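Local coordinates for rhodopsin (Todarodes pacificus, PDB 2Z73), which senses light through isomerization of its 11-cis retinal chromophore and activates phospholipase C signalling through a G protein in squid vision, at residues P90-S95 and L183-F188; P15-H20 and Y177-V182. All coordinates share one frame; numbering follows the deposited sequence.

Interaction 1 (P90-S95 and L183-F188); sequences PLMTIS and LCNCSF. With RET (retinal), chain D.
Met92 and Asn185 lie side by side with their side chains pointing the same way, the thioether running past the amide. CG of Met92 stands anti to the backbone N (chi1 -169°), and from there the extended chain carries SD and CE past Asn185, with SD 3.6 Å from CB of Asn185. The methyl CE of Met92 sits 3.6 Å from OD1 of the same amide. Further back, CG of Met92 rests on the carbonyl O of Cys184 at 3.1 Å, and that oxygen also receives a CA-H...O contact from Met92 CA. One turn on, Ser95 packs its CB against CB of Cys184, and SG of Cys184 lies 3.4 Å from Ser95 O. The hydroxyl of Ser95 turns back into its own helix and bonds Leu91 O over 2.8 Å, with the donor nearly in line with the C=O bond. Carbon-to-carbonyl and sulfur contacts thus carry much of the meeting between the start of helix 91-97 and the loop.

The amide of Asn185 is fixed from other directions: OD1 accepts from Gln298, and ND2 donates to Glu180 and to Cys186 O, the latter 3.2 Å away and approached from above the carbonyl plane. ND2 also passes 3.8 Å from C15 of retinal. Beyond it the strand borders the polyene: Cys186 O lies 3.3 Å from C14, Ser187 OG, hydrogen-bonded to Tyr277, is near C12, and CD2 of Phe188 approaches the C19 methyl.

Cys186 is tied by a disulfide to Cys108 in helix 104-138. Met92 also touches Lys305, the residue that carries retinal as a Schiff base in the pigment. The arrangement belongs to the opsin retinal pocket, where the second extracellular loop, anchored by the disulfide characteristic of rhodopsin-like receptors, packs on the extracellular end of the second transmembrane helix.

Interaction 2 (P15-H20 and Y177-V182); sequences PSIVVH and YTLEGV
Ile17 and Leu179 carry most of the apolar packing between the N-terminal segment and the second extracellular loop. Their side chains cross obliquely, CG2 of Ile17 meeting CD1 of Leu179 at 3.6 Å. Farther out, CD1 of Ile17 reaches the other branch of the same leucine, 4.1 Å from its CD2. Val19 adds a second apolar contact from a different direction: it crosses Leu179 at about a right angle and sets CG2 3.7 Å from CD1. That one leucine methyl is thus shared by Ile17 and Val19. Ile17 CG2 is anti to the backbone N, which turns this branch to the strand, and the side chain also touches Phe105, Cys108 and Trp101; Leu179 in turn touches Cys186.

The polar element at the interface is Thr178. Its OG1 stands anti to the backbone N (chi1 174°) and lies 3.6 Å from Ile17 CG2, so the isoleucine methyl packs against both the hydroxyl oxygen and the leucine. Val18 O is no nearer than 4.1 Å to OG1 of Thr178.

The hydrogen bonds of the N-terminal segment run to other partners. Asn14 OD1 accepts from the backbone N of Ser16 and of Ile17, Val19 O is bound by Arg24, and His20 ND1 caps the start of helix 21-24 at the backbone N of His22.

No hydrogen bond links the two segments. The chemistry therefore implies that this part of the extracellular N-terminal region is fitted over the strand of the loop by branched aliphatic shape, while several of its backbone groups bond to N-terminal residues.

From the N terminus, the chain first supplies 15-20 to interaction 2, then runs through the first transmembrane helix and most of the second to 90-95, the first half of interaction 1. It returns through the third and fourth helices to 177-182, which closes the longer loop of interaction 2, and 183-188 follows directly to close interaction 1. The segments alternate, so the two loops cross. The centres of the two contacts lie about 10 Å apart, and the second segments are joined in the two-stranded antiparallel sheet, where Thr178 N lies 2.8 Å from Ser187 O, a probable hydrogen bond. Together they tie the N-terminal region and the second transmembrane helix to one extracellular loop beside retinal.

Interaction 1 (P90-S95 and L183-F188)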
ATOM      1  N   PRO A  90     -19.215   0.765   6.824  1.00 41.90           N
ATOM      2  CA  PRO A  90     -20.381  -0.116   6.729  1.00 41.59           C
ATOM      3  C   PRO A  90     -20.838  -0.527   5.324  1.00 41.91           C
ATOM      4  O   PRO A  90     -21.684  -1.408   5.184  1.00 38.98           O
ATOM      5  CB  PRO A  90     -21.457   0.710   7.406  1.00 42.20           C
ATOM      6  CG  PRO A  90     -21.195   2.049   6.794  1.00 41.75           C
ATOM      7  CD  PRO A  90     -19.658   2.171   6.889  1.00 42.80           C
ATOM      8  N   LEU A  91     -20.306   0.109   4.287  1.00 41.95           N
ATOM      9  CA  LEU A  91     -20.740  -0.202   2.929  1.00 41.05           C
ATOM     10  C   LEU A  91     -20.722  -1.690   2.542  1.00 44.50           C
ATOM     11  O   LEU A  91     -21.701  -2.200   1.988  1.00 44.48           O
ATOM     12  CB  LEU A  91     -19.933   0.634   1.922  1.00 40.70           C
ATOM     13  CG  LEU A  91     -20.143   2.157   2.049  1.00 39.34           C
ATOM     14  CD1 LEU A  91     -19.252   2.921   1.086  1.00 35.53           C
ATOM     15  CD2 LEU A  91     -21.595   2.484   1.797  1.00 33.48           C
ATOM     16  N   MET A  92     -19.636  -2.404   2.827  1.00 44.04           N
ATOM     17  CA  MET A  92     -19.609  -3.815   2.454  1.00 44.71           C
ATOM     18  C   MET A  92     -20.170  -4.696   3.555  1.00 45.02           C
ATOM     19  O   MET A  92     -21.087  -5.484   3.325  1.00 45.93           O
ATOM     20  CB  MET A  92     -18.193  -4.275   2.100  1.00 42.81           C
ATOM     21  CG  MET A  92     -18.178  -5.661   1.447  1.00 42.41           C
ATOM     22  SD  MET A  92     -16.553  -6.330   0.988  1.00 41.60           S
ATOM     23  CE  MET A  92     -17.034  -7.909   0.409  1.00 39.13           C
ATOM     24  N   THR A  93     -19.621  -4.560   4.752  1.00 44.59           N
ATOM     25  CA  THR A  93     -20.065  -5.353   5.881  1.00 43.78           C
ATOM     26  C   THR A  93     -21.582  -5.377   6.012  1.00 45.94           C
ATOM     27  O   THR A  93     -22.170  -6.447   6.155  1.00 49.29           O
ATOM     28  CB  THR A  93     -19.439  -4.833   7.181  1.00 44.32           C
ATOM     29  OG1 THR A  93     -18.016  -4.837   7.036  1.00 44.40           O
ATOM     30  CG2 THR A  93     -19.836  -5.711   8.377  1.00 42.15           C
ATOM     31  N   ILE A  94     -22.218  -4.208   5.965  1.00 43.49           N
ATOM     32  CA  ILE A  94     -23.670  -4.146   6.089  1.00 41.54           C
ATOM     33  C   ILE A  94     -24.322  -4.830   4.890  1.00 42.23           C
ATOM     34  O   ILE A  94     -25.318  -5.529   5.038  1.00 41.11           O
ATOM     35  CB  ILE A  94     -24.166  -2.682   6.208  1.00 41.63           C
ATOM     36  CG1 ILE A  94     -23.769  -2.119   7.572  1.00 41.21           C
ATOM     37  CG2 ILE A  94     -25.678  -2.601   6.049  1.00 39.28           C
ATOM     38  CD1 ILE A  94     -24.341  -2.880   8.737  1.00 41.36           C
ATOM     39  N   SER A  95     -23.743  -4.635   3.708  1.00 45.45           N
ATOM     40  CA  SER A  95     -24.268  -5.244   2.499  1.00 43.86           C
ATOM     41  C   SER A  95     -24.262  -6.754   2.614  1.00 41.28           C
ATOM     42  O   SER A  95     -25.229  -7.419   2.234  1.00 37.39           O
ATOM     43  CB  SER A  95     -23.449  -4.822   1.284  1.00 47.72           C
ATOM     44  OG  SER A  95     -23.863  -3.550   0.839  1.00 50.35           O
ATOM     45  N   LEU A 183     -21.871  -9.721  -5.186  1.00 47.70           N
ATOM     46  CA  LEU A 183     -22.621  -8.482  -5.292  1.00 46.01           C
ATOM     47  C   LEU A 183     -22.815  -7.683  -4.003  1.00 46.63           C
ATOM     48  O   LEU A 183     -23.882  -7.128  -3.784  1.00 44.78           O
ATOM     49  CB  LEU A 183     -23.984  -8.805  -5.892  1.00 46.09           C
ATOM     50  CG  LEU A 183     -23.885  -9.734  -7.099  1.00 44.82           C
ATOM     51  CD1 LEU A 183     -25.274 -10.036  -7.645  1.00 47.07           C
ATOM     52  CD2 LEU A 183     -23.016  -9.081  -8.170  1.00 46.31           C
ATOM     53  N   CYS A 184     -21.796  -7.626  -3.150  1.00 47.26           N
ATOM     54  CA  CYS A 184     -21.903  -6.880  -1.899  1.00 45.77           C
ATOM     55  C   CYS A 184     -20.764  -5.898  -1.725  1.00 44.44           C
ATOM     56  O   CYS A 184     -20.485  -5.429  -0.629  1.00 45.76           O
ATOM     57  CB  CYS A 184     -21.988  -7.821  -0.701  1.00 41.70           C
ATOM     58  SG  CYS A 184     -23.617  -8.561  -0.558  1.00 50.05           S
ATOM     59  N   ASN A 185     -20.085  -5.618  -2.823  1.00 42.38           N
ATOM     60  CA  ASN A 185     -19.025  -4.633  -2.816  1.00 44.20           C
ATOM     61  C   ASN A 185     -18.886  -4.243  -4.274  1.00 46.33           C
ATOM     62  O   ASN A 185     -19.421  -4.917  -5.157  1.00 48.21           O
ATOM     63  CB  ASN A 185     -17.716  -5.176  -2.220  1.00 43.48           C
ATOM     64  CG  ASN A 185     -16.958  -6.075  -3.163  1.00 43.46           C
ATOM     65  OD1 ASN A 185     -17.152  -7.290  -3.162  1.00 42.73           O
ATOM     66  ND2 ASN A 185     -16.081  -5.483  -3.979  1.00 40.19           N
ATOM     67  N   CYS A 186     -18.207  -3.141  -4.535  1.00 46.42           N
ATOM     68  CA  CYS A 186     -18.077  -2.686  -5.900  1.00 45.26           C
ATOM     69  C   CYS A 186     -16.633  -2.640  -6.351  1.00 44.51           C
ATOM     70  O   CYS A 186     -15.722  -2.762  -5.545  1.00 43.23           O
ATOM     71  CB  CYS A 186     -18.769  -1.316  -6.033  1.00 44.57           C
ATOM     72  SG  CYS A 186     -20.593  -1.510  -6.090  1.00 48.76           S
ATOM     73  N   SER A 187     -16.436  -2.508  -7.654  1.00 48.25           N
ATOM     74  CA  SER A 187     -15.103  -2.448  -8.246  1.00 50.01           C
ATOM     75  C   SER A 187     -15.304  -1.982  -9.680  1.00 50.82           C
ATOM     76  O   SER A 187     -16.414  -1.607 -10.052  1.00 50.56           O
ATOM     77  CB  SER A 187     -14.458  -3.835  -8.232  1.00 48.96           C
ATOM     78  OG  SER A 187     -13.114  -3.773  -8.676  1.00 50.61           O
ATOM     79  N   PHE A 188     -14.246  -1.993 -10.485  1.00 51.61           N
ATOM     80  CA  PHE A 188     -14.387  -1.580 -11.878  1.00 52.76           C
ATOM     81  C   PHE A 188     -14.932  -2.741 -12.697  1.00 52.83           C
ATOM     82  O   PHE A 188     -14.990  -3.875 -12.223  1.00 53.60           O
ATOM     83  CB  PHE A 188     -13.050  -1.099 -12.439  1.00 54.15           C
ATOM     84  CG  PHE A 188     -11.959  -2.134 -12.416  1.00 58.01           C
ATOM     85  CD1 PHE A 188     -11.529  -2.739 -13.596  1.00 59.14           C
ATOM     86  CD2 PHE A 188     -11.343  -2.485 -11.226  1.00 57.05           C
ATOM     87  CE1 PHE A 188     -10.498  -3.683 -13.592  1.00 57.20           C
ATOM     88  CE2 PHE A 188     -10.312  -3.426 -11.207  1.00 57.95           C
ATOM     89  CZ  PHE A 188      -9.890  -4.026 -12.398  1.00 57.35           C
TER
HETATM   90  C1  RET D1000      -5.271  -3.541 -10.654  1.00 54.64           C
HETATM   91  C2  RET D1000      -3.937  -4.329 -10.512  1.00 56.03           C
HETATM   92  C3  RET D1000      -3.379  -4.427  -9.102  1.00 59.21           C
HETATM   93  C4  RET D1000      -3.287  -3.061  -8.402  1.00 58.46           C
HETATM   94  C5  RET D1000      -4.569  -2.238  -8.533  1.00 58.59           C
HETATM   95  C6  RET D1000      -5.481  -2.438  -9.539  1.00 57.36           C
HETATM   96  C7  RET D1000      -6.763  -1.624  -9.651  1.00 56.24           C
HETATM   97  C8  RET D1000      -7.863  -1.741  -8.787  1.00 54.05           C
HETATM   98  C9  RET D1000      -9.130  -1.001  -8.699  1.00 52.16           C
HETATM   99  C10 RET D1000      -9.911  -1.420  -7.695  1.00 49.84           C
HETATM  100  C11 RET D1000     -11.188  -0.939  -7.215  1.00 47.63           C
HETATM  101  C12 RET D1000     -11.932  -1.424  -6.175  1.00 49.35           C
HETATM  102  C13 RET D1000     -11.831  -2.625  -5.258  1.00 46.46           C
HETATM  103  C14 RET D1000     -12.720  -2.776  -4.230  1.00 41.26           C
HETATM  104  C15 RET D1000     -12.701  -3.919  -3.309  1.00 39.18           C
HETATM  105  C16 RET D1000      -5.333  -2.914 -12.047  1.00 52.61           C
HETATM  106  C17 RET D1000      -6.399  -4.623 -10.628  1.00 51.45           C
HETATM  107  C18 RET D1000      -4.647  -1.228  -7.418  1.00 58.95           C
HETATM  108  C19 RET D1000      -9.431   0.136  -9.655  1.00 49.13           C
HETATM  109  C20 RET D1000     -10.701  -3.635  -5.554  1.00 45.59           C

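Interaction 2 (P15-H20 and Y177-V182)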
ATOM      1  N   PRO A  15     -32.252  -3.096  -7.281  1.00 50.04           N
ATOM      2  CA  PRO A  15     -33.034  -2.003  -7.853  1.00 48.75           C
ATOM      3  C   PRO A  15     -32.234  -0.752  -8.181  1.00 48.31           C
ATOM      4  O   PRO A  15     -32.703   0.100  -8.932  1.00 48.29           O
ATOM      5  CB  PRO A  15     -34.089  -1.750  -6.779  1.00 50.53           C
ATOM      6  CG  PRO A  15     -33.345  -2.060  -5.517  1.00 50.77           C
ATOM      7  CD  PRO A  15     -32.652  -3.350  -5.887  1.00 50.75           C
ATOM      8  N   SER A  16     -31.023  -0.648  -7.635  1.00 49.09           N
ATOM      9  CA  SER A  16     -30.170   0.528  -7.844  1.00 47.28           C
ATOM     10  C   SER A  16     -29.082   0.341  -8.892  1.00 49.04           C
ATOM     11  O   SER A  16     -28.715   1.286  -9.592  1.00 48.66           O
ATOM     12  CB  SER A  16     -29.472   0.917  -6.539  1.00 48.21           C
ATOM     13  OG  SER A  16     -30.381   1.063  -5.463  1.00 51.81           O
ATOM     14  N   ILE A  17     -28.567  -0.881  -8.988  1.00 50.93           N
ATOM     15  CA  ILE A  17     -27.468  -1.194  -9.886  1.00 49.88           C
ATOM     16  C   ILE A  17     -27.800  -2.381 -10.786  1.00 52.39           C
ATOM     17  O   ILE A  17     -28.329  -3.388 -10.320  1.00 54.40           O
ATOM     18  CB  ILE A  17     -26.217  -1.510  -9.027  1.00 51.05           C
ATOM     19  CG1 ILE A  17     -25.959  -0.332  -8.074  1.00 46.38           C
ATOM     20  CG2 ILE A  17     -25.003  -1.825  -9.920  1.00 50.93           C
ATOM     21  CD1 ILE A  17     -25.020  -0.626  -6.936  1.00 42.68           C
ATOM     22  N   VAL A  18     -27.496  -2.264 -12.077  1.00 49.62           N
ATOM     23  CA  VAL A  18     -27.777  -3.352 -13.007  1.00 47.50           C
ATOM     24  C   VAL A  18     -26.636  -4.345 -12.967  1.00 44.80           C
ATOM     25  O   VAL A  18     -25.561  -4.057 -13.466  1.00 42.14           O
ATOM     26  CB  VAL A  18     -27.918  -2.858 -14.472  1.00 50.56           C
ATOM     27  CG1 VAL A  18     -28.125  -4.046 -15.408  1.00 46.63           C
ATOM     28  CG2 VAL A  18     -29.086  -1.885 -14.593  1.00 48.77           C
ATOM     29  N   VAL A  19     -26.881  -5.509 -12.374  1.00 44.08           N
ATOM     30  CA  VAL A  19     -25.887  -6.570 -12.275  1.00 43.69           C
ATOM     31  C   VAL A  19     -25.567  -7.186 -13.634  1.00 43.87           C
ATOM     32  O   VAL A  19     -26.467  -7.578 -14.364  1.00 48.86           O
ATOM     33  CB  VAL A  19     -26.392  -7.693 -11.371  1.00 44.56           C
ATOM     34  CG1 VAL A  19     -25.474  -8.908 -11.480  1.00 41.99           C
ATOM     35  CG2 VAL A  19     -26.494  -7.193  -9.935  1.00 43.85           C
ATOM     36  N   HIS A  20     -24.290  -7.277 -13.974  1.00 45.30           N
ATOM     37  CA  HIS A  20     -23.893  -7.860 -15.246  1.00 45.86           C
ATOM     38  C   HIS A  20     -24.415  -9.277 -15.317  1.00 48.52           C
ATOM     39  O   HIS A  20     -24.343 -10.018 -14.337  1.00 49.87           O
ATOM     40  CB  HIS A  20     -22.378  -7.892 -15.389  1.00 45.38           C
ATOM     41  CG  HIS A  20     -21.915  -8.285 -16.754  1.00 48.15           C
ATOM     42  ND1 HIS A  20     -22.061  -9.562 -17.248  1.00 47.25           N
ATOM     43  CD2 HIS A  20     -21.332  -7.562 -17.740  1.00 47.41           C
ATOM     44  CE1 HIS A  20     -21.591  -9.607 -18.481  1.00 48.50           C
ATOM     45  NE2 HIS A  20     -21.142  -8.408 -18.804  1.00 47.37           N
ATOM     46  N   TYR A 177     -17.810   1.332 -12.602  1.00 45.11           N
ATOM     47  CA  TYR A 177     -17.701   0.795 -11.264  1.00 44.44           C
ATOM     48  C   TYR A 177     -19.046   0.169 -10.946  1.00 44.93           C
ATOM     49  O   TYR A 177     -20.062   0.850 -10.876  1.00 48.24           O
ATOM     50  CB  TYR A 177     -17.376   1.910 -10.275  1.00 40.57           C
ATOM     51  CG  TYR A 177     -15.920   2.300 -10.277  1.00 39.65           C
ATOM     52  CD1 TYR A 177     -14.944   1.367  -9.933  1.00 38.83           C
ATOM     53  CD2 TYR A 177     -15.516   3.600 -10.593  1.00 36.64           C
ATOM     54  CE1 TYR A 177     -13.597   1.713  -9.891  1.00 36.87           C
ATOM     55  CE2 TYR A 177     -14.155   3.959 -10.556  1.00 37.51           C
ATOM     56  CZ  TYR A 177     -13.205   3.003 -10.196  1.00 35.58           C
ATOM     57  OH  TYR A 177     -11.871   3.319 -10.102  1.00 37.29           O
ATOM     58  N   THR A 178     -19.054  -1.140 -10.766  1.00 43.34           N
ATOM     59  CA  THR A 178     -20.296  -1.823 -10.484  1.00 43.64           C
ATOM     60  C   THR A 178     -20.056  -2.975  -9.523  1.00 42.86           C
ATOM     61  O   THR A 178     -18.948  -3.129  -9.005  1.00 44.20           O
ATOM     62  CB  THR A 178     -20.917  -2.336 -11.812  1.00 41.85           C
ATOM     63  OG1 THR A 178     -22.069  -3.134 -11.530  1.00 46.85           O
ATOM     64  CG2 THR A 178     -19.906  -3.148 -12.596  1.00 37.86           C
ATOM     65  N   LEU A 179     -21.090  -3.770  -9.272  1.00 41.76           N
ATOM     66  CA  LEU A 179     -20.971  -4.908  -8.367  1.00 44.54           C
ATOM     67  C   LEU A 179     -20.168  -6.065  -8.988  1.00 47.56           C
ATOM     68  O   LEU A 179     -20.055  -6.180 -10.206  1.00 47.59           O
ATOM     69  CB  LEU A 179     -22.365  -5.396  -7.987  1.00 40.60           C
ATOM     70  CG  LEU A 179     -23.319  -4.316  -7.460  1.00 41.74           C
ATOM     71  CD1 LEU A 179     -24.761  -4.735  -7.751  1.00 39.33           C
ATOM     72  CD2 LEU A 179     -23.098  -4.074  -5.962  1.00 38.27           C
ATOM     73  N   GLU A 180     -19.601  -6.910  -8.135  1.00 49.07           N
ATOM     74  CA  GLU A 180     -18.839  -8.064  -8.591  1.00 47.48           C
ATOM     75  C   GLU A 180     -19.122  -9.231  -7.649  1.00 47.75           C
ATOM     76  O   GLU A 180     -19.826  -9.072  -6.651  1.00 46.54           O
ATOM     77  CB  GLU A 180     -17.330  -7.757  -8.616  1.00 48.36           C
ATOM     78  CG  GLU A 180     -16.641  -7.750  -7.256  1.00 45.37           C
ATOM     79  CD  GLU A 180     -15.160  -7.464  -7.374  1.00 48.00           C
ATOM     80  OE1 GLU A 180     -14.560  -7.918  -8.366  1.00 50.22           O
ATOM     81  OE2 GLU A 180     -14.590  -6.796  -6.473  1.00 44.86           O
ATOM     82  N   GLY A 181     -18.586 -10.401  -7.985  1.00 47.43           N
ATOM     83  CA  GLY A 181     -18.770 -11.579  -7.157  1.00 42.59           C
ATOM     84  C   GLY A 181     -20.142 -11.778  -6.547  1.00 39.13           C
ATOM     85  O   GLY A 181     -21.132 -11.904  -7.264  1.00 39.08           O
ATOM     86  N   VAL A 182     -20.209 -11.819  -5.221  1.00 40.12           N
ATOM     87  CA  VAL A 182     -21.480 -12.028  -4.540  1.00 44.03           C
ATOM     88  C   VAL A 182     -22.344 -10.770  -4.515  1.00 46.83           C
ATOM     89  O   VAL A 182     -23.404 -10.745  -3.885  1.00 45.07           O
ATOM     90  CB  VAL A 182     -21.269 -12.526  -3.114  1.00 43.72           C
ATOM     91  CG1 VAL A 182     -20.624 -13.901  -3.138  1.00 45.28           C
ATOM     92  CG2 VAL A 182     -20.402 -11.548  -2.352  1.00 48.31           C
TER